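Local structure of RagB/SusD domain protein (Flavobacterium johnsoniae, 5J5U) at residues Gly44-His48 with Leu430-Thr434; Ala97-Val103 with Gln160-Gly166; Asp121-Ser125 with Ile146-Phe150; Leu225-Leu229 with Phe242-Gly246. The protein binds chitin and, as a SusD homologue encoded in a chitin-utilization locus, probably captures chitin chains at the outer membrane for uptake. The contacts are given in a common frame with arbitrary orientation. Numbering follows the deposited sequence.

Contact 1 of 4, residues Gly44-His48 with Leu430-Thr434; sequences GFVQH and LLPIT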
loop_
_atom_site.group_PDB
_atom_site.type_symbol
_atom_site.label_atom_id
_atom_site.label_comp_id
_atom_site.label_asym_id
_atom_site.label_seq_id
_atom_site.Cartn_x
_atom_site.Cartn_y
_atom_site.Cartn_z
ATOM N N GLY A 44 2.134 8.412 7.997
ATOM C CA GLY A 44 1.769 9.136 9.196
ATOM C C GLY A 44 0.266 9.092 9.475
ATOM O O GLY A 44 -0.151 8.989 10.631
ATOM N N PHE A 45 -0.548 9.169 8.417
ATOM C CA PHE A 45 -2.009 9.168 8.549
ATOM C C PHE A 45 -2.472 7.873 9.236
ATOM O O PHE A 45 -3.327 7.896 10.113
ATOM C CB PHE A 45 -2.729 9.279 7.189
ATOM C CG PHE A 45 -2.566 10.597 6.479
ATOM C CD1 PHE A 45 -1.999 11.698 7.104
ATOM C CD2 PHE A 45 -3.014 10.730 5.167
ATOM C CE1 PHE A 45 -1.860 12.904 6.434
ATOM C CE2 PHE A 45 -2.876 11.934 4.477
ATOM C CZ PHE A 45 -2.304 13.025 5.116
ATOM N N VAL A 46 -1.920 6.742 8.811
ATOM C CA VAL A 46 -2.419 5.467 9.308
ATOM C C VAL A 46 -1.533 4.971 10.489
ATOM O O VAL A 46 -1.699 3.869 10.979
ATOM C CB VAL A 46 -2.507 4.435 8.145
ATOM C CG1 VAL A 46 -1.147 3.727 7.908
ATOM C CG2 VAL A 46 -3.619 3.445 8.384
ATOM N N GLN A 47 -0.643 5.848 10.964
ATOM C CA GLN A 47 0.141 5.624 12.162
ATOM C C GLN A 47 0.969 4.338 12.087
ATOM O O GLN A 47 1.089 3.584 13.059
ATOM C CB GLN A 47 -0.775 5.632 13.381
ATOM C CG GLN A 47 -1.573 6.922 13.496
ATOM C CD GLN A 47 -2.358 7.068 14.829
ATOM O OE1 GLN A 47 -2.695 6.078 15.490
ATOM N NE2 GLN A 47 -2.657 8.314 15.204
ATOM N N HIS A 48 1.534 4.095 10.908
ATOM C CA HIS A 48 2.601 3.139 10.764
ATOM C C HIS A 48 3.876 3.689 11.445
ATOM O O HIS A 48 4.627 2.936 12.076
ATOM C CB HIS A 48 2.876 2.863 9.286
ATOM C CG HIS A 48 2.032 1.771 8.706
ATOM N ND1 HIS A 48 1.997 1.501 7.353
ATOM C CD2 HIS A 48 1.184 0.895 9.286
ATOM C CE1 HIS A 48 1.170 0.492 7.130
ATOM N NE2 HIS A 48 0.659 0.113 8.287
ATOM N N LEU A 430 -7.356 4.169 15.275
ATOM C CA LEU A 430 -6.094 4.863 15.412
ATOM C C LEU A 430 -6.113 5.647 16.692
ATOM O O LEU A 430 -7.161 5.908 17.241
ATOM C CB LEU A 430 -5.817 5.792 14.204
ATOM C CG LEU A 430 -5.740 5.133 12.805
ATOM C CD1 LEU A 430 -5.408 6.162 11.700
ATOM C CD2 LEU A 430 -4.755 3.938 12.781
ATOM N N LEU A 431 -4.933 5.976 17.185
ATOM C CA LEU A 431 -4.804 6.840 18.334
ATOM C C LEU A 431 -5.221 8.219 17.921
ATOM O O LEU A 431 -4.870 8.670 16.840
ATOM C CB LEU A 431 -3.361 6.842 18.842
ATOM C CG LEU A 431 -2.980 5.492 19.454
ATOM C CD1 LEU A 431 -1.484 5.375 19.770
ATOM C CD2 LEU A 431 -3.825 5.325 20.716
ATOM N N PRO A 432 -5.945 8.913 18.801
ATOM C CA PRO A 432 -6.437 10.255 18.485
ATOM C C PRO A 432 -5.283 11.248 18.440
ATOM O O PRO A 432 -4.347 11.147 19.215
ATOM C CB PRO A 432 -7.410 10.550 19.627
ATOM C CG PRO A 432 -6.886 9.717 20.763
ATOM C CD PRO A 432 -6.362 8.461 20.139
ATOM N N ILE A 433 -5.332 12.154 17.475
ATOM C CA ILE A 433 -4.352 13.224 17.338
ATOM C C ILE A 433 -4.883 14.501 17.991
ATOM O O ILE A 433 -5.864 15.075 17.529
ATOM C CB ILE A 433 -4.009 13.456 15.835
ATOM C CG1 ILE A 433 -3.318 12.202 15.248
ATOM C CG2 ILE A 433 -3.141 14.696 15.641
ATOM C CD1 ILE A 433 -1.950 11.919 15.874
ATOM N N THR A 434 -4.230 14.959 19.055
ATOM C CA THR A 434 -4.766 16.089 19.813
ATOM C C THR A 434 -3.838 17.301 19.767
ATOM O O THR A 434 -4.130 18.332 20.376
ATOM C CB THR A 434 -5.010 15.711 21.311
ATOM O OG1 THR A 434 -3.809 15.182 21.891
ATOM C CG2 THR A 434 -6.157 14.678 21.443
#
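A Schellman motif ends helix 31-45 here, and its C-prime residue, Q47, reaches out to the irregular segment 430-434, extended through I433, that follows helix 415-425. At phi/psi 57/40, Q47 takes the left-handed backbone conformation the motif requires; Q47 N donates a weak hydrogen bond to G44 O at 3.2 Å. This turn directs the Q47 side chain toward the other segment. With chi1 m and chi2 t the side chain extends beyond CB, and the terminal amide lies alongside the backbone of L431, pairing with both of its polar groups much as a neighbouring strand would. L430, also m,t, points back toward the helix end: its CD1 lies 3.1 Å from F45 O and its CD2 3.5 Å from V46 O, while W422 of helix 415-425 touches the same side chain. I433, in the m,m rotamer, brings CD1 to 3.7 Å from Q47 NE2. Both side-chain hydrogen bonds measure 2.8 Å: L431 N donates to Q47 OE1, and Q47 NE2 donates to L431 O.

Contact 2 of 4, residues Ala97-Val103 with Gln160-Gly166; sequences ASNMNAV and QLNASGG
Segment 97-103 is the first turn and a half of helix 98-119, with A97 at the N-cap position. Segment 160-166 leaves helix 143-160 at L161 (phi/psi -58/118) and folds into a type I turn from N162 to G165, closed by G165 N to N162 O at 3.0 Å. The closest CA pairs are N99-G165 at 4.6 Å and A97-G166 at 5.2 Å. This ties the loop leaving helix 143-160 to the N-terminal end of helix 98-119 in the helical SusD-like fold. N99 N donates to G165 O at 2.9 Å. The N99 side chain (chi1 m, chi2 -18°) enters the turn: N162 N donates to N99 OD1 at 2.8 Å, and N99 ND2 donates to N162 O at 2.8 Å and to G166 O at 3.0 Å. A CB on G165 would clash with N99 OD1; at phi/psi 89/-178 a CB on G166 would jam against the preceding carbonyl. Q160, t,t, sends NE2 to S98 O at 3.1 Å and N101 OD1 at 2.9 Å, while its OE1 meets K105. L161 CD2 packs 3.7 Å from A102 CB. One asparagine thus serves the turn as both donor and acceptor, and both glycines are called for.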
loop_
_atom_site.group_PDB
_atom_site.type_symbol
_atom_site.label_atom_id
_atom_site.label_comp_id
_atom_site.label_asym_id
_atom_site.label_seq_id
_atom_site.Cartn_x
_atom_site.Cartn_y
_atom_site.Cartn_z
ATOM N N ALA A 97 3.021 -10.534 -29.526
ATOM C CA ALA A 97 3.213 -9.527 -28.491
ATOM C C ALA A 97 2.024 -9.461 -27.541
ATOM O O ALA A 97 1.978 -8.614 -26.647
ATOM C CB ALA A 97 3.456 -8.165 -29.120
ATOM N N SER A 98 1.081 -10.374 -27.706
ATOM C CA SER A 98 -0.148 -10.289 -26.941
ATOM C C SER A 98 0.126 -10.416 -25.444
ATOM O O SER A 98 -0.396 -9.632 -24.638
ATOM C CB SER A 98 -1.114 -11.381 -27.410
ATOM O OG SER A 98 -2.252 -11.476 -26.585
ATOM N N ASN A 99 1.020 -11.331 -25.083
ATOM C CA ASN A 99 1.395 -11.507 -23.688
ATOM C C ASN A 99 2.006 -10.253 -23.085
ATOM O O ASN A 99 1.811 -9.974 -21.900
ATOM C CB ASN A 99 2.359 -12.678 -23.532
ATOM C CG ASN A 99 1.642 -14.010 -23.493
ATOM O OD1 ASN A 99 0.429 -14.075 -23.258
ATOM N ND2 ASN A 99 2.388 -15.087 -23.718
ATOM N N MET A 100 2.727 -9.488 -23.900
ATOM C CA MET A 100 3.290 -8.242 -23.403
ATOM C C MET A 100 2.162 -7.239 -23.239
ATOM O O MET A 100 2.082 -6.543 -22.228
ATOM C CB MET A 100 4.356 -7.688 -24.333
ATOM C CG MET A 100 5.119 -6.532 -23.724
ATOM S SD MET A 100 6.568 -7.047 -22.772
ATOM C CE MET A 100 7.594 -7.675 -24.111
ATOM N N ASN A 101 1.288 -7.193 -24.243
ATOM C CA ASN A 101 0.143 -6.300 -24.238
ATOM C C ASN A 101 -0.688 -6.490 -22.975
ATOM O O ASN A 101 -1.152 -5.529 -22.374
ATOM C CB ASN A 101 -0.707 -6.530 -25.488
ATOM C CG ASN A 101 -1.902 -5.611 -25.563
ATOM O OD1 ASN A 101 -3.000 -5.975 -25.144
ATOM N ND2 ASN A 101 -1.703 -4.416 -26.117
ATOM N N ALA A 102 -0.869 -7.738 -22.581
ATOM C CA ALA A 102 -1.615 -8.036 -21.374
ATOM C C ALA A 102 -0.830 -7.561 -20.140
ATOM O O ALA A 102 -1.392 -6.899 -19.248
ATOM C CB ALA A 102 -1.920 -9.528 -21.289
ATOM N N VAL A 103 0.469 -7.871 -20.107
ATOM C CA VAL A 103 1.299 -7.503 -18.964
ATOM C C VAL A 103 1.256 -5.977 -18.757
ATOM O O VAL A 103 0.952 -5.487 -17.661
ATOM C CB VAL A 103 2.758 -8.002 -19.145
ATOM C CG1 VAL A 103 3.700 -7.276 -18.207
ATOM C CG2 VAL A 103 2.839 -9.511 -18.905
ATOM N N GLN A 160 -6.312 -13.212 -21.742
ATOM C CA GLN A 160 -5.466 -12.963 -22.907
ATOM C C GLN A 160 -4.066 -13.574 -22.785
ATOM O O GLN A 160 -3.477 -13.989 -23.784
ATOM C CB GLN A 160 -5.381 -11.458 -23.138
ATOM C CG GLN A 160 -4.343 -10.975 -24.124
ATOM C CD GLN A 160 -4.456 -9.472 -24.368
ATOM O OE1 GLN A 160 -5.469 -8.854 -24.026
ATOM N NE2 GLN A 160 -3.419 -8.880 -24.949
ATOM N N LEU A 161 -3.532 -13.638 -21.567
ATOM C CA LEU A 161 -2.241 -14.303 -21.325
ATOM C C LEU A 161 -2.296 -15.764 -21.787
ATOM O O LEU A 161 -3.079 -16.560 -21.263
ATOM C CB LEU A 161 -1.864 -14.223 -19.840
ATOM C CG LEU A 161 -1.391 -12.850 -19.357
ATOM C CD1 LEU A 161 -1.182 -12.834 -17.854
ATOM C CD2 LEU A 161 -0.112 -12.476 -20.067
ATOM N N ASN A 162 -1.461 -16.126 -22.754
ATOM C CA ASN A 162 -1.583 -17.455 -23.351
ATOM C C ASN A 162 -0.228 -18.021 -23.799
ATOM O O ASN A 162 0.729 -17.281 -24.009
ATOM C CB ASN A 162 -2.574 -17.369 -24.529
ATOM C CG ASN A 162 -2.804 -18.694 -25.235
ATOM O OD1 ASN A 162 -1.873 -19.428 -25.567
ATOM N ND2 ASN A 162 -4.073 -18.995 -25.487
ATOM N N ALA A 163 -0.164 -19.342 -23.945
ATOM C CA ALA A 163 1.049 -20.039 -24.382
ATOM C C ALA A 163 1.541 -19.538 -25.744
ATOM O O ALA A 163 2.718 -19.654 -26.077
ATOM C CB ALA A 163 0.796 -21.535 -24.434
ATOM N N SER A 164 0.619 -18.993 -26.533
ATOM C CA SER A 164 0.923 -18.512 -27.874
ATOM C C SER A 164 0.990 -16.984 -27.963
ATOM O O SER A 164 0.887 -16.420 -29.059
ATOM C CB SER A 164 -0.140 -19.026 -28.850
ATOM O OG SER A 164 -0.635 -20.292 -28.442
ATOM N N GLY A 165 1.149 -16.316 -26.821
ATOM C CA GLY A 165 1.173 -14.859 -26.790
ATOM C C GLY A 165 2.518 -14.169 -27.006
ATOM O O GLY A 165 2.621 -12.943 -26.924
ATOM N N GLY A 166 3.557 -14.948 -27.290
ATOM C CA GLY A 166 4.887 -14.387 -27.461
ATOM C C GLY A 166 5.573 -14.344 -26.115
ATOM O O GLY A 166 5.002 -14.770 -25.114
HETATM O O HOH W 1 4.605 -11.061 -26.120
#

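Contact 3 of 4, residues Asp121-Ser125 with Ile146-Phe150; sequences DVPYS and IYNSF
A loop-on-helix packing of the SusD-like, largely helical fold brings the non-regular segment 121-125 against one turn of helix 143-160, residues 146-150, whose F150 N bonds to I146 O at 2.9 Å. The nearest CA atoms are those of Y124 and I146, 7.5 Å apart, so side chains fill the gap. V122 is near-extended (phi/psi -144/155), and Y124 (-142/-74, chi1 t) points toward the helix. I146, in the m,t rotamer, is a bump whose end fits between V122 and Y124, CD1 lying 3.7 Å from V122 CG2 and CG2 lying 4.0 Å from Y124 CD2. Further along the helix, F150 (chi1 m) turns its edge to the face of Y124 in an offset edge-to-face pair, centroids 5.7 Å apart and planes at 70°. A112 and T116 of helix 98-119 also touch this cluster. Y124 OH is hydrogen-bonded to K108 NZ, and a water lies 2.4 Å from Y124 OH and 3.2 Å from S149 OG.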
loop_
_atom_site.group_PDB
_atom_site.type_symbol
_atom_site.label_atom_id
_atom_site.label_comp_id
_atom_site.label_asym_id
_atom_site.label_seq_id
_atom_site.Cartn_x
_atom_site.Cartn_y
_atom_site.Cartn_z
ATOM N N ASP A 121 -11.286 11.205 -8.540
ATOM C CA ASP A 121 -11.450 11.328 -9.984
ATOM C C ASP A 121 -10.163 11.900 -10.566
ATOM O O ASP A 121 -9.663 12.904 -10.090
ATOM C CB ASP A 121 -12.632 12.230 -10.368
ATOM C CG ASP A 121 -13.994 11.665 -9.950
ATOM O OD1 ASP A 121 -14.098 10.508 -9.487
ATOM O OD2 ASP A 121 -14.987 12.403 -10.098
ATOM N N VAL A 122 -9.606 11.245 -11.574
ATOM C CA VAL A 122 -8.330 11.680 -12.153
ATOM C C VAL A 122 -8.317 11.447 -13.661
ATOM O O VAL A 122 -9.016 10.568 -14.161
ATOM C CB VAL A 122 -7.107 10.921 -11.537
ATOM C CG1 VAL A 122 -6.971 11.174 -10.045
ATOM C CG2 VAL A 122 -7.197 9.452 -11.837
ATOM N N PRO A 123 -7.507 12.223 -14.393
ATOM C CA PRO A 123 -7.293 11.865 -15.805
ATOM C C PRO A 123 -6.750 10.434 -15.955
ATOM O O PRO A 123 -5.778 10.009 -15.294
ATOM C CB PRO A 123 -6.271 12.905 -16.293
ATOM C CG PRO A 123 -6.468 14.080 -15.380
ATOM C CD PRO A 123 -6.907 13.523 -14.036
ATOM N N TYR A 124 -7.419 9.661 -16.796
ATOM C CA TYR A 124 -6.969 8.296 -17.030
ATOM C C TYR A 124 -7.159 7.957 -18.518
ATOM O O TYR A 124 -6.194 7.940 -19.287
ATOM C CB TYR A 124 -7.714 7.330 -16.110
ATOM C CG TYR A 124 -7.288 5.895 -16.215
ATOM C CD1 TYR A 124 -5.944 5.547 -16.220
ATOM C CD2 TYR A 124 -8.232 4.874 -16.274
ATOM C CE1 TYR A 124 -5.546 4.216 -16.319
ATOM C CE2 TYR A 124 -7.852 3.536 -16.363
ATOM C CZ TYR A 124 -6.503 3.216 -16.387
ATOM O OH TYR A 124 -6.102 1.892 -16.466
ATOM N N SER A 125 -8.406 7.744 -18.917
ATOM C CA SER A 125 -8.737 7.390 -20.295
ATOM C C SER A 125 -8.134 8.351 -21.317
ATOM O O SER A 125 -7.685 7.921 -22.373
ATOM C CB SER A 125 -10.259 7.315 -20.459
ATOM O OG SER A 125 -10.843 8.601 -20.331
ATOM N N ILE A 146 -13.427 4.445 -13.563
ATOM C CA ILE A 146 -12.025 4.040 -13.566
ATOM C C ILE A 146 -11.960 2.618 -13.057
ATOM O O ILE A 146 -11.278 1.772 -13.620
ATOM C CB ILE A 146 -11.119 4.956 -12.688
ATOM C CG1 ILE A 146 -11.077 6.399 -13.223
ATOM C CG2 ILE A 146 -9.705 4.410 -12.618
ATOM C CD1 ILE A 146 -10.117 7.327 -12.464
ATOM N N TYR A 147 -12.702 2.355 -11.999
ATOM C CA TYR A 147 -12.743 1.024 -11.414
ATOM C C TYR A 147 -13.398 -0.053 -12.313
ATOM O O TYR A 147 -12.910 -1.197 -12.348
ATOM C CB TYR A 147 -13.451 1.088 -10.060
ATOM C CG TYR A 147 -12.476 1.161 -8.916
ATOM C CD1 TYR A 147 -11.750 2.335 -8.649
ATOM C CD2 TYR A 147 -12.238 0.045 -8.124
ATOM C CE1 TYR A 147 -10.851 2.393 -7.591
ATOM C CE2 TYR A 147 -11.343 0.091 -7.083
ATOM C CZ TYR A 147 -10.653 1.259 -6.817
ATOM O OH TYR A 147 -9.762 1.244 -5.779
ATOM N N ASN A 148 -14.495 0.284 -13.002
ATOM C CA ASN A 148 -15.081 -0.654 -13.976
ATOM C C ASN A 148 -14.063 -0.966 -15.075
ATOM O O ASN A 148 -13.946 -2.107 -15.539
ATOM C CB ASN A 148 -16.364 -0.101 -14.610
ATOM C CG ASN A 148 -17.550 -0.149 -13.666
ATOM O OD1 ASN A 148 -17.599 -0.989 -12.762
ATOM N ND2 ASN A 148 -18.509 0.761 -13.857
ATOM N N SER A 149 -13.330 0.056 -15.497
ATOM C CA SER A 149 -12.294 -0.124 -16.510
ATOM C C SER A 149 -11.139 -1.021 -15.967
ATOM O O SER A 149 -10.619 -1.903 -16.684
ATOM C CB SER A 149 -11.811 1.246 -16.993
ATOM O OG SER A 149 -10.629 1.163 -17.749
ATOM N N PHE A 150 -10.787 -0.850 -14.692
ATOM C CA PHE A 150 -9.821 -1.752 -14.028
ATOM C C PHE A 150 -10.277 -3.214 -14.109
ATOM O O PHE A 150 -9.511 -4.106 -14.498
ATOM C CB PHE A 150 -9.634 -1.397 -12.541
ATOM C CG PHE A 150 -8.846 -0.134 -12.280
ATOM C CD1 PHE A 150 -8.053 0.436 -13.259
ATOM C CD2 PHE A 150 -8.899 0.473 -11.029
ATOM C CE1 PHE A 150 -7.339 1.581 -13.003
ATOM C CE2 PHE A 150 -8.187 1.635 -10.772
ATOM C CZ PHE A 150 -7.399 2.178 -11.746
HETATM O O HOH W 2 -7.747 0.170 -16.840
#

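Contact 4 of 4, residues Leu225-Leu229 with Phe242-Gly246; sequences LMHHL and FRGNG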
loop_
_atom_site.group_PDB
_atom_site.type_symbol
_atom_site.label_atom_id
_atom_site.label_comp_id
_atom_site.label_asym_id
_atom_site.label_seq_id
_atom_site.Cartn_x
_atom_site.Cartn_y
_atom_site.Cartn_z
ATOM N N LEU A 225 7.403 -8.453 -6.215
ATOM C CA LEU A 225 8.590 -7.831 -5.616
ATOM C C LEU A 225 9.444 -7.141 -6.630
ATOM O O LEU A 225 9.565 -7.605 -7.759
ATOM C CB LEU A 225 9.487 -8.879 -4.941
ATOM C CG LEU A 225 9.272 -9.419 -3.542
ATOM C CD1 LEU A 225 8.901 -8.309 -2.579
ATOM C CD2 LEU A 225 8.246 -10.527 -3.598
ATOM N N MET A 226 10.070 -6.050 -6.220
ATOM C CA MET A 226 11.227 -5.540 -6.925
ATOM C C MET A 226 12.461 -5.769 -6.054
ATOM O O MET A 226 12.510 -5.305 -4.908
ATOM C CB MET A 226 11.105 -4.061 -7.238
ATOM C CG MET A 226 12.378 -3.524 -7.846
ATOM S SD MET A 226 12.696 -4.362 -9.422
ATOM C CE MET A 226 11.601 -3.396 -10.485
ATOM N N HIS A 227 13.421 -6.522 -6.577
ATOM C CA HIS A 227 14.722 -6.665 -5.943
ATOM C C HIS A 227 15.601 -5.533 -6.448
ATOM O O HIS A 227 15.703 -5.316 -7.655
ATOM C CB HIS A 227 15.340 -8.029 -6.236
ATOM C CG HIS A 227 14.516 -9.164 -5.726
ATOM N ND1 HIS A 227 14.622 -9.635 -4.439
ATOM C CD2 HIS A 227 13.562 -9.911 -6.329
ATOM C CE1 HIS A 227 13.776 -10.637 -4.271
ATOM N NE2 HIS A 227 13.123 -10.824 -5.404
ATOM N N HIS A 228 16.166 -4.786 -5.507
ATOM C CA HIS A 228 16.956 -3.573 -5.775
ATOM C C HIS A 228 18.472 -3.779 -5.698
ATOM O O HIS A 228 18.992 -4.214 -4.677
ATOM C CB HIS A 228 16.522 -2.444 -4.819
ATOM C CG HIS A 228 15.220 -1.810 -5.203
ATOM N ND1 HIS A 228 15.116 -0.890 -6.226
ATOM C CD2 HIS A 228 13.964 -1.983 -4.725
ATOM C CE1 HIS A 228 13.855 -0.517 -6.353
ATOM N NE2 HIS A 228 13.137 -1.161 -5.452
ATOM N N LEU A 229 19.190 -3.460 -6.766
ATOM C CA LEU A 229 20.616 -3.760 -6.795
ATOM C C LEU A 229 21.499 -2.553 -7.101
ATOM O O LEU A 229 22.728 -2.622 -6.984
ATOM C CB LEU A 229 20.861 -4.822 -7.836
ATOM C CG LEU A 229 19.962 -6.043 -7.694
ATOM C CD1 LEU A 229 20.025 -6.807 -8.988
ATOM C CD2 LEU A 229 20.388 -6.927 -6.533
ATOM N N PHE A 242 16.486 5.396 -9.789
ATOM C CA PHE A 242 15.374 4.481 -9.527
ATOM C C PHE A 242 15.883 3.070 -9.220
ATOM O O PHE A 242 15.109 2.120 -9.084
ATOM C CB PHE A 242 14.394 4.431 -10.715
ATOM C CG PHE A 242 13.830 5.786 -11.126
ATOM C CD1 PHE A 242 13.118 6.567 -10.229
ATOM C CD2 PHE A 242 13.976 6.251 -12.434
ATOM C CE1 PHE A 242 12.588 7.811 -10.606
ATOM C CE2 PHE A 242 13.445 7.491 -12.819
ATOM C CZ PHE A 242 12.747 8.265 -11.896
ATOM N N ARG A 243 17.197 2.923 -9.141
ATOM C CA ARG A 243 17.776 1.602 -8.938
ATOM C C ARG A 243 17.834 1.202 -7.453
ATOM O O ARG A 243 17.881 0.011 -7.124
ATOM C CB ARG A 243 19.159 1.536 -9.592
ATOM C CG ARG A 243 19.171 1.859 -11.105
ATOM C CD ARG A 243 19.293 0.566 -11.907
ATOM N NE ARG A 243 18.873 0.697 -13.302
ATOM C CZ ARG A 243 18.662 -0.336 -14.121
ATOM N NH1 ARG A 243 18.812 -1.587 -13.687
ATOM N NH2 ARG A 243 18.282 -0.122 -15.378
ATOM N N GLY A 244 17.851 2.189 -6.560
ATOM C CA GLY A 244 17.682 1.916 -5.138
ATOM C C GLY A 244 16.234 1.993 -4.655
ATOM O O GLY A 244 15.416 2.729 -5.230
ATOM N N ASN A 245 15.923 1.258 -3.586
ATOM C CA ASN A 245 14.604 1.325 -2.959
ATOM C C ASN A 245 14.295 2.781 -2.593
ATOM O O ASN A 245 15.030 3.409 -1.836
ATOM C CB ASN A 245 14.559 0.381 -1.726
ATOM C CG ASN A 245 13.197 0.368 -1.001
ATOM O OD1 ASN A 245 12.700 1.417 -0.587
ATOM N ND2 ASN A 245 12.622 -0.829 -0.804
ATOM N N GLY A 246 13.237 3.340 -3.175
ATOM C CA GLY A 246 12.836 4.716 -2.881
ATOM C C GLY A 246 12.399 4.954 -1.437
ATOM O O GLY A 246 12.640 6.014 -0.840
#
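The two segments flank the unmodelled residues 230-241, and nearly everything that joins them passes through one side chain, H228, which points toward the second segment with chi1 m and chi2 -78°. F242, the first residue modelled after the gap, contributes its carbonyl: F242 O lies at the edge of the imidazole, 4.0 Å from H228 CE1, while the end of its phenyl group leads away. R243 provides the directional link, its O accepting a hydrogen bond from H228 ND1 at 3.0 Å with an N-H...O angle of 154°; the same carbonyl is 3.7 Å from L229 N. At G244 the CA atoms come closest, 5.6 Å from H228 CA, and G244 C is 3.5 Å from H228 ND1. N245 then passes over the ring face, where its CB makes a CH-pi contact 4.2 Å from the H228 centroid, 26° off the ring normal. Its side chain, chi1 t, serves as the N-cap of helix 246-253, OD1 accepting from S248 N. G246 begins that helix. The contact thus joins the residues just after strand 224-226 to the start of helix 246-253. Helix 16-29 lies alongside, with S28 OG hydrogen-bonded to H228 NE2 and the S28 backbone pairing with that of G246; strand 332-335 pairs with strand 224-226, F332 bonding to the backbone of M226 and touching the N245 side chain.

How the contacts relate
Contact 1 joins chain regions nearly 400 residues apart, and the other three contacts are nested within the loop it closes. Contact 3 is nested in turn inside contact 2: helices 98-119 and 143-160 follow each other, contact 2 tying the start of the first to the exit of the second and contact 3 packing the intervening loop on the second. The centres of contacts 2 and 3 are 23 Å apart, their nearest atoms about 10 Å. Contact 4 follows both in series, its centre 26 Å from that of contact 2 and 28 Å from those of contacts 1 and 3. Contacts 1 and 2 lie on opposite sides of the chain's centre, 44 Å between centres.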